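Local coordinates for protein alginate lyase (Bacteroides ovatus, PDB 3NNB) that probably cleaves the polysaccharide alginate by beta-elimination, at residues A[16-21]-A[114-119]; A[107-112]-A[175-180]. All blocks are in the same frame, centred on the assembly; numbering follows the deposited sequence.

Contact 1 (A[16-21]-A[114-119]); sequences KVKEKA and AYYFSG
Lys-18, near the end of helix 11-19, lays its side chain across Tyr-116 and reaches the last turn of helix 98-118. CB touches two rings, 3.8 Å from Tyr-116 CE2 and 4.1 Å from Phe-117 CE1. CG lies anti to the backbone N (chi1 178°) and comes within 3.8 Å of Tyr-116 O, and from there the chain runs extended. CD is placed over one face of the tyrosine, 3.7 Å from the ring centroid and 15° off its normal, a CH-pi contact. CE passes close by Tyr-116 O, and NZ then gives that carbonyl a hydrogen bond of 2.7 Å, in the carbonyl plane. The ammonium also makes an off-centre cation-pi contact with the Tyr-116 ring. NZ further donates to a water at 3.0 Å, which passes a bond on to Tyr-115 O. An alanine here would probably leave Tyr-116 O without its lysine donor, the tyrosine face without its aliphatic cover and the water without one of its partners. Beside the lysine, Phe-117 CE1 meets Val-17 CG1 at 3.6 Å; this methyl and Ala-21 CB both lie at the ring edge, while Leu-33 of helix 27-41 also packs on the phenylalanine. A lysine of one helix thus meets the carbonyl-rich C-terminal end of another, directly at Tyr-116 O and through water at Tyr-115 O, probably favoured by the helix dipole.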
loop_
_atom_site.group_PDB
_atom_site.type_symbol
_atom_site.label_atom_id
_atom_site.label_comp_id
_atom_site.label_asym_id
_atom_site.label_seq_id
_atom_site.Cartn_x
_atom_site.Cartn_y
_atom_site.Cartn_z
ATOM N N LYS A 16 -14.276 3.241 17.473
ATOM C CA LYS A 16 -15.667 2.847 17.698
ATOM C C LYS A 16 -15.917 1.400 17.320
ATOM O O LYS A 16 -16.647 0.680 18.004
ATOM C CB LYS A 16 -16.654 3.792 16.984
ATOM C CG LYS A 16 -16.584 5.198 17.495
ATOM C CD LYS A 16 -17.522 6.121 16.753
ATOM C CE LYS A 16 -17.542 7.476 17.467
ATOM N NZ LYS A 16 -18.286 8.531 16.725
ATOM N N VAL A 17 -15.296 0.938 16.237
ATOM C CA VAL A 17 -15.405 -0.456 15.871
ATOM C C VAL A 17 -14.810 -1.326 16.982
ATOM O O VAL A 17 -15.358 -2.358 17.290
ATOM C CB VAL A 17 -14.710 -0.768 14.505
ATOM C CG1 VAL A 17 -14.751 -2.285 14.205
ATOM C CG2 VAL A 17 -15.344 0.019 13.363
ATOM N N LYS A 18 -13.690 -0.895 17.571
ATOM C CA LYS A 18 -13.070 -1.629 18.678
ATOM C C LYS A 18 -14.028 -1.705 19.877
ATOM O O LYS A 18 -14.204 -2.785 20.469
ATOM C CB LYS A 18 -11.727 -0.985 19.114
ATOM C CG LYS A 18 -11.059 -1.729 20.329
ATOM C CD LYS A 18 -9.802 -1.054 20.829
ATOM C CE LYS A 18 -9.371 -1.666 22.163
ATOM N NZ LYS A 18 -7.901 -1.571 22.424
ATOM N N GLU A 19 -14.655 -0.577 20.231
ATOM C CA GLU A 19 -15.611 -0.607 21.377
ATOM C C GLU A 19 -16.713 -1.639 21.090
ATOM O O GLU A 19 -17.193 -2.331 21.997
ATOM C CB GLU A 19 -16.281 0.752 21.624
ATOM C CG GLU A 19 -15.404 1.849 22.131
ATOM C CD GLU A 19 -16.191 3.190 22.363
ATOM O OE1 GLU A 19 -17.016 3.624 21.510
ATOM O OE2 GLU A 19 -15.968 3.820 23.412
ATOM N N LYS A 20 -17.147 -1.680 19.824
ATOM C CA LYS A 20 -18.263 -2.503 19.377
ATOM C C LYS A 20 -17.801 -3.835 18.764
ATOM O O LYS A 20 -18.547 -4.465 18.069
ATOM C CB LYS A 20 -19.092 -1.699 18.354
ATOM C CG LYS A 20 -19.740 -0.448 18.967
ATOM C CD LYS A 20 -20.301 0.482 17.919
ATOM C CE LYS A 20 -21.547 -0.070 17.275
ATOM N NZ LYS A 20 -22.195 0.879 16.249
ATOM N N ALA A 21 -16.589 -4.300 19.100
ATOM C CA ALA A 21 -15.988 -5.523 18.503
ATOM C C ALA A 21 -16.877 -6.751 18.654
ATOM O O ALA A 21 -16.966 -7.576 17.759
ATOM C CB ALA A 21 -14.663 -5.784 19.177
ATOM N N ALA A 114 -4.937 -7.300 15.474
ATOM C CA ALA A 114 -5.407 -8.293 16.446
ATOM C C ALA A 114 -5.123 -7.860 17.880
ATOM O O ALA A 114 -6.011 -8.001 18.758
ATOM C CB ALA A 114 -4.776 -9.693 16.163
ATOM N N TYR A 115 -3.904 -7.340 18.145
ATOM C CA TYR A 115 -3.633 -6.801 19.470
ATOM C C TYR A 115 -4.617 -5.633 19.829
ATOM O O TYR A 115 -5.175 -5.560 20.936
ATOM C CB TYR A 115 -2.186 -6.322 19.589
ATOM C CG TYR A 115 -1.975 -5.572 20.872
ATOM C CD1 TYR A 115 -1.848 -6.263 22.076
ATOM C CD2 TYR A 115 -1.983 -4.195 20.907
ATOM C CE1 TYR A 115 -1.751 -5.577 23.286
ATOM C CE2 TYR A 115 -1.852 -3.511 22.109
ATOM C CZ TYR A 115 -1.758 -4.202 23.278
ATOM O OH TYR A 115 -1.611 -3.503 24.456
ATOM N N TYR A 116 -4.847 -4.728 18.891
ATOM C CA TYR A 116 -5.720 -3.587 19.129
ATOM C C TYR A 116 -7.113 -4.015 19.520
ATOM O O TYR A 116 -7.687 -3.493 20.494
ATOM C CB TYR A 116 -5.765 -2.704 17.880
ATOM C CG TYR A 116 -6.562 -1.442 18.072
ATOM C CD1 TYR A 116 -6.201 -0.515 19.050
ATOM C CD2 TYR A 116 -7.667 -1.164 17.277
ATOM C CE1 TYR A 116 -6.959 0.669 19.210
ATOM C CE2 TYR A 116 -8.415 0.014 17.434
ATOM C CZ TYR A 116 -8.038 0.910 18.399
ATOM O OH TYR A 116 -8.784 2.063 18.567
ATOM N N PHE A 117 -7.659 -4.980 18.785
ATOM C CA PHE A 117 -9.046 -5.384 18.990
ATOM C C PHE A 117 -9.214 -6.284 20.219
ATOM O O PHE A 117 -10.272 -6.242 20.868
ATOM C CB PHE A 117 -9.609 -6.047 17.731
ATOM C CG PHE A 117 -10.090 -5.044 16.709
ATOM C CD1 PHE A 117 -11.337 -4.452 16.832
ATOM C CD2 PHE A 117 -9.299 -4.667 15.654
ATOM C CE1 PHE A 117 -11.762 -3.511 15.900
ATOM C CE2 PHE A 117 -9.718 -3.712 14.732
ATOM C CZ PHE A 117 -10.943 -3.140 14.858
ATOM N N SER A 118 -8.206 -7.115 20.518
ATOM C CA SER A 118 -8.324 -8.160 21.542
ATOM C C SER A 118 -7.647 -7.821 22.854
ATOM O O SER A 118 -8.016 -8.377 23.909
ATOM C CB SER A 118 -7.755 -9.506 21.046
ATOM O OG SER A 118 -6.334 -9.462 21.003
ATOM N N GLY A 119 -6.630 -6.959 22.811
ATOM C CA GLY A 119 -5.746 -6.732 23.924
ATOM C C GLY A 119 -4.841 -7.875 24.318
ATOM O O GLY A 119 -4.145 -7.787 25.342
HETATM O O HOH W 1 -5.481 -3.273 22.853
#

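Contact 2 (A[107-112]-A[175-180]); sequences AVTTLG and IDAMTL
Val-108 O, held by Gly-112 N in a helical hydrogen bond of 2.9 Å, also meets the methyl of Ala-177 from the neighbouring helix, with CB 4.0 Å away. That methyl points at helix 107-112 and comes nearest to Thr-109 CA, at 3.7 Å. Thr-109 OG1, anti to the carbonyl carbon (chi1 -67°), lies beside its own backbone N and hydrogen-bonds back to Ser-105 O in the preceding turn; toward Ala-177 CB it offers only a van der Waals approach. One turn on, Gly-112 presents bare backbone: its CA is 4.0 Å from Ala-177 O, and a beta carbon in that position would fall 2.8 Å from the same oxygen, a clash. Val-108 CG1 and CG of Met-178, present as selenomethionine, touch more loosely at 4.4 Å, and Phe-130 of helix 121-136 packs on the valine as well. With Gly-112 and Ala-177 facing each other, the axes of the two short segments come within 8.3 Å and cross at 34°, both helices running in broadly the same direction. Packing of an alanine methyl and a bare glycine between buried helices is consistent with the helical-hairpin (alpha/alpha) toroid of the six-hairpin clan to which this family belongs.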
loop_
_atom_site.group_PDB
_atom_site.type_symbol
_atom_site.label_atom_id
_atom_site.label_comp_id
_atom_site.label_asym_id
_atom_site.label_seq_id
_atom_site.Cartn_x
_atom_site.Cartn_y
_atom_site.Cartn_z
ATOM N N ALA A 107 1.739 -9.764 8.042
ATOM C CA ALA A 107 1.713 -10.374 9.392
ATOM C C ALA A 107 1.736 -9.325 10.497
ATOM O O ALA A 107 0.999 -9.417 11.472
ATOM C CB ALA A 107 2.895 -11.379 9.560
ATOM N N VAL A 108 2.569 -8.313 10.354
ATOM C CA VAL A 108 2.674 -7.280 11.369
ATOM C C VAL A 108 1.376 -6.501 11.434
ATOM O O VAL A 108 0.908 -6.162 12.525
ATOM C CB VAL A 108 3.874 -6.359 11.089
ATOM C CG1 VAL A 108 3.789 -5.093 11.924
ATOM C CG2 VAL A 108 5.223 -7.156 11.359
ATOM N N THR A 109 0.796 -6.231 10.258
ATOM C CA THR A 109 -0.495 -5.529 10.171
ATOM C C THR A 109 -1.613 -6.358 10.838
ATOM O O THR A 109 -2.368 -5.842 11.686
ATOM C CB THR A 109 -0.809 -5.095 8.731
ATOM O OG1 THR A 109 0.153 -4.091 8.349
ATOM C CG2 THR A 109 -2.213 -4.524 8.600
ATOM N N THR A 110 -1.716 -7.632 10.481
ATOM C CA THR A 110 -2.673 -8.548 11.085
ATOM C C THR A 110 -2.519 -8.583 12.619
ATOM O O THR A 110 -3.516 -8.496 13.378
ATOM C CB THR A 110 -2.485 -9.975 10.512
ATOM O OG1 THR A 110 -2.770 -9.958 9.104
ATOM C CG2 THR A 110 -3.363 -11.006 11.204
ATOM N N LEU A 111 -1.281 -8.768 13.076
ATOM C CA LEU A 111 -0.991 -8.903 14.492
ATOM C C LEU A 111 -1.258 -7.633 15.269
ATOM O O LEU A 111 -1.772 -7.682 16.381
ATOM C CB LEU A 111 0.437 -9.410 14.735
ATOM C CG LEU A 111 0.599 -10.884 14.241
ATOM C CD1 LEU A 111 2.115 -11.187 13.988
ATOM C CD2 LEU A 111 -0.071 -11.933 15.218
ATOM N N GLY A 112 -0.899 -6.474 14.713
ATOM C CA GLY A 112 -1.133 -5.227 15.380
ATOM C C GLY A 112 -2.632 -4.957 15.509
ATOM O O GLY A 112 -3.109 -4.542 16.564
ATOM N N ILE A 175 2.659 0.957 9.424
ATOM C CA ILE A 175 3.002 1.971 10.407
ATOM C C ILE A 175 1.795 2.214 11.329
ATOM O O ILE A 175 1.968 2.324 12.546
ATOM C CB ILE A 175 3.461 3.275 9.748
ATOM C CG1 ILE A 175 4.937 3.120 9.320
ATOM C CG2 ILE A 175 3.225 4.484 10.705
ATOM C CD1 ILE A 175 5.409 4.219 8.316
ATOM N N ASP A 176 0.596 2.280 10.760
ATOM C CA ASP A 176 -0.612 2.431 11.591
ATOM C C ASP A 176 -0.782 1.252 12.544
ATOM O O ASP A 176 -1.150 1.446 13.735
ATOM C CB ASP A 176 -1.871 2.636 10.768
ATOM C CG ASP A 176 -1.994 4.032 10.200
ATOM O OD1 ASP A 176 -1.167 4.921 10.524
ATOM O OD2 ASP A 176 -2.918 4.217 9.406
ATOM N N ALA A 177 -0.499 0.050 12.070
ATOM C CA ALA A 177 -0.593 -1.151 12.936
ATOM C C ALA A 177 0.440 -1.065 14.061
ATOM O O ALA A 177 0.141 -1.451 15.195
ATOM C CB ALA A 177 -0.415 -2.419 12.102
HETATM N N MSE A 178 1.646 -0.557 13.779
HETATM C CA MSE A 178 2.664 -0.338 14.835
HETATM C C MSE A 178 2.183 0.686 15.875
HETATM O O MSE A 178 2.266 0.464 17.098
HETATM C CB MSE A 178 4.023 0.053 14.273
HETATM C CG MSE A 178 4.612 -1.031 13.383
HETATM SE SE MSE A 178 6.485 -0.788 12.987
HETATM C CE MSE A 178 6.328 0.842 12.003
ATOM N N THR A 179 1.606 1.775 15.386
ATOM C CA THR A 179 1.031 2.788 16.267
ATOM C C THR A 179 0.012 2.188 17.220
ATOM O O THR A 179 0.024 2.484 18.428
ATOM C CB THR A 179 0.460 3.995 15.472
ATOM O OG1 THR A 179 1.504 4.621 14.724
ATOM C CG2 THR A 179 -0.207 5.021 16.404
ATOM N N LEU A 180 -0.857 1.349 16.671
ATOM C CA LEU A 180 -1.936 0.660 17.413
ATOM C C LEU A 180 -1.415 -0.281 18.519
ATOM O O LEU A 180 -2.122 -0.554 19.496
ATOM C CB LEU A 180 -2.869 -0.067 16.446
ATOM C CG LEU A 180 -3.764 0.761 15.543
ATOM C CD1 LEU A 180 -4.499 -0.161 14.586
ATOM C CD2 LEU A 180 -4.719 1.671 16.348
#

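In the fold
Contacts 1 and 2 share helix 98-118: 107-112 packs on helix 171-180, and 114-119, farther along the same rod, receives helix 11-19. Their centres are 13 Å apart, and they meet directly where Tyr-116 CE1 packs 3.8 Å from Leu-180 CD2. Tyr-115 CD2 likewise lies 3.9 Å from Leu-180 O. The sodium ion belongs to neither contact, lying about 12 Å from the side chain of Tyr-116 and about 11 Å from that of Met-178. Its site is formed by Glu-182, Ser-184 and Phe-187, just after helix 171-180; Tyr-115 touches Ser-184, and Met-178 touches Phe-187, so a side chain of segment 114-119 and one of segment 175-180 each touch a sodium-site residue.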